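Local coordinates for ribosome-inactivating protein (Lychnis chalcedonica, PDB 2G5X) that is a plant member of the ribosome-inactivating protein family, whose fold sets a mixed beta sheet against a largely helical region, at residues R56-T60 with F144-Y148; W4-S8 with V137-Q141. All blocks are in the same frame, centred on the assembly; numbering follows the deposited sequence.

Interaction 1. Residues R56-T60 with F144-Y148; sequences RNTIT and FTAVY
CG lies anti to the backbone N in both Phe144 (chi1 -174°) and Tyr148 (chi1 180°), which sends the two rings toward Asn57, Thr58 and Ile59. This is a join within the ribosome-inactivating protein fold: helix 137-145 and the chain that follows it meet the start of strand 58-64 in the mixed sheet. Ile59 carries the apolar half. Its extended arm places the methyl CD1 over the centre of the Phe144 ring, 3.6 Å from the centroid, in a CH-pi contact. One bond back, Ile59 CG1 is 3.4 Å from Phe144 CZ. The same methylene meets the edge of the second ring, with Ile59 CG1 3.9 Å from Tyr148 CD2, so one side chain serves a face of Phe144 and an edge of Tyr148. Phe73 and Phe160 pack around Ile59 and Val147.

Asn57 works on a face of the Tyr148 ring. Its CB sits over the ring centre, 3.8 Å from the centroid, and its amide stacks on the ring with the two planes 12° apart. The closest atoms there are Asn57 CG and Tyr148 CE1 at 3.5 Å. On the helix side, the Phe144 carbonyl O takes both Val147 N and Tyr148 N, holding the turn that brings Tyr148 back over the strand. No direct hydrogen bond joins the two segments; a water does it instead, accepting from Thr58 N at 2.9 Å and pairing with Tyr148 OH at 2.9 Å.

Interaction 2. Residues W4-S8 with V137-Q141; sequences WTVDS and VSSLQ
Val6 pushes both of its methyls against helix 137-145, and this is where the packing is close. Its CG2 lies 3.9 Å from Leu140 CD2, the two side chains crossing at about a right angle. Val6 CG1, anti to the backbone N, reaches further along the helix and touches Val137 CG1 (3.9 Å) and the Gln141 CG methylene (3.8 Å) while still meeting Leu140. Val137 in turn presses on the backbone beyond Val6, with its CG2 only 3.3 Å from Asp7 O. Trp4 adds a lighter touch: its six-membered ring brings CZ3 to 4.0 Å from Leu140 CD2, while the indole also meets Tyr13 and Phe16. In the fold this is the edge of the mixed sheet: the chain leaves strand 3-5, the outermost strand on that side, and the residues just after the strand, Val6 and Asp7, pack against helix 137-145. Leu140 continues inward to Phe160, Ile163 and Ser164 of helix 154-173.

The more open flank is polar. Gln141 and Val6 run alongside each other, pointing opposite ways, and the extended chain of Gln141 delivers NE2 to Val6 O at 2.9 Å, with an angle of 150° at the hydrogen. The acceptor lies close to the Gln141 amide plane, whereas the donor is tilted 30° from the carbonyl plane of Val6. The other N-H has a use too: a water accepts from Gln141 NE2 and donates to Asp7 OD2, at 2.7 Å from that carboxylate oxygen. Two partners thus fix the turn of the amide. Asp7 OD2 also receives a weak bond from Ser8 N.

In the fold
Helix 137-145 is shared: interaction 2 uses its first turn and a bit, and interaction 1 its last residues and the chain beyond, their centres 11 Å apart. A hydrogen bond from Thr145 OG1 to Gln141 O ties the two helical segments together. On the sheet side, strand 45-51 lies between strands 3-5 and 58-64; backbone hydrogen bonds link Val51 with Val6 and Leu50 with Ile59. Phe160 of helix 154-173 touches Leu140 in interaction 2 as well as Ile59 and Val147 in interaction 1. Between 4-8 and 56-60 there is a packing touch, Arg56 NH2 lying 4.1 Å from Thr5 OG1.

Interaction 1. Residues R56-T60 with F144-Y148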
loop_
_atom_site.group_PDB
_atom_site.type_symbol
_atom_site.label_atom_id
_atom_site.label_comp_id
_atom_site.label_asym_id
_atom_site.label_seq_id
_atom_site.Cartn_x
_atom_site.Cartn_y
_atom_site.Cartn_z
ATOM N N ARG A 56 -6.948 -15.705 11.185
ATOM C CA ARG A 56 -7.943 -14.937 10.450
ATOM C C ARG A 56 -8.055 -13.484 10.912
ATOM O O ARG A 56 -9.004 -12.790 10.542
ATOM C CB ARG A 56 -9.316 -15.615 10.543
ATOM C CG ARG A 56 -9.312 -17.095 10.179
ATOM C CD ARG A 56 -8.678 -17.355 8.812
ATOM N NE ARG A 56 -9.373 -16.673 7.724
ATOM C CZ ARG A 56 -9.064 -16.810 6.437
ATOM N NH1 ARG A 56 -8.070 -17.608 6.071
ATOM N NH2 ARG A 56 -9.749 -16.150 5.512
ATOM N N ASN A 57 -7.104 -13.019 11.720
ATOM C CA ASN A 57 -7.140 -11.626 12.168
ATOM C C ASN A 57 -7.064 -10.749 10.919
ATOM O O ASN A 57 -6.371 -11.084 9.954
ATOM C CB ASN A 57 -5.964 -11.304 13.101
ATOM C CG ASN A 57 -6.076 -11.994 14.456
ATOM O OD1 ASN A 57 -7.156 -12.436 14.859
ATOM N ND2 ASN A 57 -4.961 -12.072 15.171
ATOM N N THR A 58 -7.758 -9.616 10.948
ATOM C CA THR A 58 -7.800 -8.725 9.796
ATOM C C THR A 58 -7.472 -7.266 10.095
ATOM O O THR A 58 -7.926 -6.710 11.095
ATOM C CB THR A 58 -9.206 -8.765 9.140
ATOM O OG1 THR A 58 -9.508 -10.108 8.739
ATOM C CG2 THR A 58 -9.267 -7.852 7.924
ATOM N N ILE A 59 -6.663 -6.666 9.225
ATOM C CA ILE A 59 -6.316 -5.251 9.319
ATOM C C ILE A 59 -6.734 -4.637 7.985
ATOM O O ILE A 59 -6.403 -5.169 6.924
ATOM C CB ILE A 59 -4.802 -5.022 9.531
ATOM C CG1 ILE A 59 -4.413 -5.408 10.960
ATOM C CG2 ILE A 59 -4.454 -3.553 9.272
ATOM C CD1 ILE A 59 -2.938 -5.201 11.282
ATOM N N THR A 60 -7.478 -3.536 8.039
ATOM C CA THR A 60 -7.942 -2.873 6.822
ATOM C C THR A 60 -7.149 -1.593 6.560
ATOM O O THR A 60 -7.155 -0.676 7.376
ATOM C CB THR A 60 -9.451 -2.525 6.924
ATOM O OG1 THR A 60 -10.198 -3.721 7.188
ATOM C CG2 THR A 60 -9.951 -1.899 5.622
ATOM N N PHE A 144 2.585 -7.663 11.042
ATOM C CA PHE A 144 1.148 -7.636 11.305
ATOM C C PHE A 144 0.886 -8.038 12.764
ATOM O O PHE A 144 0.165 -7.353 13.495
ATOM C CB PHE A 144 0.464 -8.612 10.335
ATOM C CG PHE A 144 -1.048 -8.600 10.379
ATOM C CD1 PHE A 144 -1.777 -8.336 9.224
ATOM C CD2 PHE A 144 -1.738 -8.929 11.544
ATOM C CE1 PHE A 144 -3.174 -8.405 9.225
ATOM C CE2 PHE A 144 -3.131 -9.000 11.557
ATOM C CZ PHE A 144 -3.851 -8.741 10.398
ATOM N N THR A 145 1.496 -9.140 13.182
ATOM C CA THR A 145 1.328 -9.659 14.540
ATOM C C THR A 145 1.766 -8.687 15.639
ATOM O O THR A 145 1.191 -8.674 16.727
ATOM C CB THR A 145 2.095 -10.987 14.702
ATOM O OG1 THR A 145 1.568 -11.945 13.782
ATOM C CG2 THR A 145 1.951 -11.528 16.120
ATOM N N ALA A 146 2.774 -7.873 15.352
ATOM C CA ALA A 146 3.267 -6.914 16.335
ATOM C C ALA A 146 2.363 -5.690 16.447
ATOM O O ALA A 146 2.542 -4.857 17.335
ATOM C CB ALA A 146 4.685 -6.480 15.973
ATOM N N VAL A 147 1.386 -5.591 15.551
ATOM C CA VAL A 147 0.471 -4.455 15.541
ATOM C C VAL A 147 -0.976 -4.762 15.929
ATOM O O VAL A 147 -1.531 -4.134 16.831
ATOM C CB VAL A 147 0.471 -3.777 14.148
ATOM C CG1 VAL A 147 -0.636 -2.732 14.063
ATOM C CG2 VAL A 147 1.825 -3.133 13.897
ATOM N N TYR A 148 -1.588 -5.725 15.250
ATOM C CA TYR A 148 -2.984 -6.059 15.511
ATOM C C TYR A 148 -3.399 -6.236 16.976
ATOM O O TYR A 148 -2.870 -7.084 17.699
ATOM C CB TYR A 148 -3.383 -7.303 14.707
ATOM C CG TYR A 148 -4.821 -7.722 14.920
ATOM C CD1 TYR A 148 -5.171 -8.569 15.973
ATOM C CD2 TYR A 148 -5.837 -7.250 14.088
ATOM C CE1 TYR A 148 -6.496 -8.933 16.194
ATOM C CE2 TYR A 148 -7.169 -7.606 14.301
ATOM C CZ TYR A 148 -7.489 -8.447 15.356
ATOM O OH TYR A 148 -8.800 -8.795 15.585
HETATM O O HOH W 1 -9.767 -9.509 12.995
#

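Interaction 2. Residues W4-S8 with V137-Q141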
loop_
_atom_site.group_PDB
_atom_site.type_symbol
_atom_site.label_atom_id
_atom_site.label_comp_id
_atom_site.label_asym_id
_atom_site.label_seq_id
_atom_site.Cartn_x
_atom_site.Cartn_y
_atom_site.Cartn_z
ATOM N N TRP A 4 -6.525 -9.722 0.597
ATOM C CA TRP A 4 -5.445 -10.676 0.394
ATOM C C TRP A 4 -5.093 -11.383 1.690
ATOM O O TRP A 4 -4.784 -10.742 2.698
ATOM C CB TRP A 4 -4.186 -9.989 -0.158
ATOM C CG TRP A 4 -3.048 -10.959 -0.441
ATOM C CD1 TRP A 4 -3.150 -12.194 -1.026
ATOM C CD2 TRP A 4 -1.654 -10.772 -0.152
ATOM N NE1 TRP A 4 -1.911 -12.785 -1.115
ATOM C CE2 TRP A 4 -0.975 -11.936 -0.587
ATOM C CE3 TRP A 4 -0.913 -9.734 0.429
ATOM C CZ2 TRP A 4 0.411 -12.090 -0.455
ATOM C CZ3 TRP A 4 0.470 -9.888 0.560
ATOM C CH2 TRP A 4 1.115 -11.059 0.119
ATOM N N THR A 5 -5.177 -12.708 1.671
ATOM C CA THR A 5 -4.796 -13.489 2.831
ATOM C C THR A 5 -3.290 -13.617 2.620
ATOM O O THR A 5 -2.831 -14.267 1.678
ATOM C CB THR A 5 -5.480 -14.871 2.833
ATOM O OG1 THR A 5 -6.889 -14.695 3.016
ATOM C CG2 THR A 5 -4.940 -15.742 3.961
ATOM N N VAL A 6 -2.529 -12.958 3.486
ATOM C CA VAL A 6 -1.075 -12.943 3.384
ATOM C C VAL A 6 -0.509 -14.356 3.460
ATOM O O VAL A 6 -0.286 -14.895 4.547
ATOM C CB VAL A 6 -0.476 -12.058 4.493
ATOM C CG1 VAL A 6 1.022 -11.944 4.317
ATOM C CG2 VAL A 6 -1.125 -10.668 4.450
ATOM N N ASP A 7 -0.273 -14.937 2.287
ATOM C CA ASP A 7 0.224 -16.303 2.169
ATOM C C ASP A 7 1.086 -16.445 0.907
ATOM O O ASP A 7 1.164 -15.527 0.090
ATOM C CB ASP A 7 -0.977 -17.255 2.111
ATOM C CG ASP A 7 -0.645 -18.653 2.586
ATOM O OD1 ASP A 7 -1.575 -19.489 2.622
ATOM O OD2 ASP A 7 0.528 -18.918 2.924
ATOM N N SER A 8 1.712 -17.607 0.740
ATOM C CA SER A 8 2.605 -17.851 -0.391
ATOM C C SER A 8 1.983 -18.208 -1.743
ATOM O O SER A 8 2.669 -18.741 -2.618
ATOM C CB SER A 8 3.620 -18.930 -0.002
ATOM O OG SER A 8 2.966 -20.102 0.454
ATOM N N VAL A 137 6.144 -12.371 2.341
ATOM C CA VAL A 137 5.027 -12.893 3.122
ATOM C C VAL A 137 5.320 -13.065 4.616
ATOM O O VAL A 137 4.560 -12.581 5.456
ATOM C CB VAL A 137 4.535 -14.239 2.532
ATOM C CG1 VAL A 137 3.512 -14.888 3.464
ATOM C CG2 VAL A 137 3.913 -13.991 1.161
ATOM N N SER A 138 6.411 -13.745 4.953
ATOM C CA SER A 138 6.750 -13.954 6.357
ATOM C C SER A 138 7.019 -12.636 7.075
ATOM O O SER A 138 6.596 -12.445 8.214
ATOM C CB SER A 138 7.970 -14.869 6.477
ATOM O OG SER A 138 7.711 -16.118 5.861
ATOM N N SER A 139 7.715 -11.727 6.397
ATOM C CA SER A 139 8.033 -10.423 6.970
ATOM C C SER A 139 6.754 -9.661 7.302
ATOM O O SER A 139 6.626 -9.069 8.378
ATOM C CB SER A 139 8.880 -9.609 5.987
ATOM O OG SER A 139 10.085 -10.285 5.667
ATOM N N LEU A 140 5.805 -9.673 6.371
ATOM C CA LEU A 140 4.543 -8.979 6.583
ATOM C C LEU A 140 3.721 -9.628 7.700
ATOM O O LEU A 140 3.096 -8.928 8.501
ATOM C CB LEU A 140 3.738 -8.938 5.277
ATOM C CG LEU A 140 2.387 -8.223 5.341
ATOM C CD1 LEU A 140 2.555 -6.824 5.932
ATOM C CD2 LEU A 140 1.787 -8.154 3.940
ATOM N N GLN A 141 3.722 -10.956 7.768
ATOM C CA GLN A 141 2.967 -11.640 8.819
ATOM C C GLN A 141 3.508 -11.261 10.198
ATOM O O GLN A 141 2.742 -11.027 11.133
ATOM C CB GLN A 141 3.035 -13.162 8.644
ATOM C CG GLN A 141 2.371 -13.684 7.373
ATOM C CD GLN A 141 2.537 -15.185 7.209
ATOM O OE1 GLN A 141 3.484 -15.771 7.728
ATOM N NE2 GLN A 141 1.626 -15.811 6.473
HETATM O O HOH W 2 1.971 -18.469 5.204
#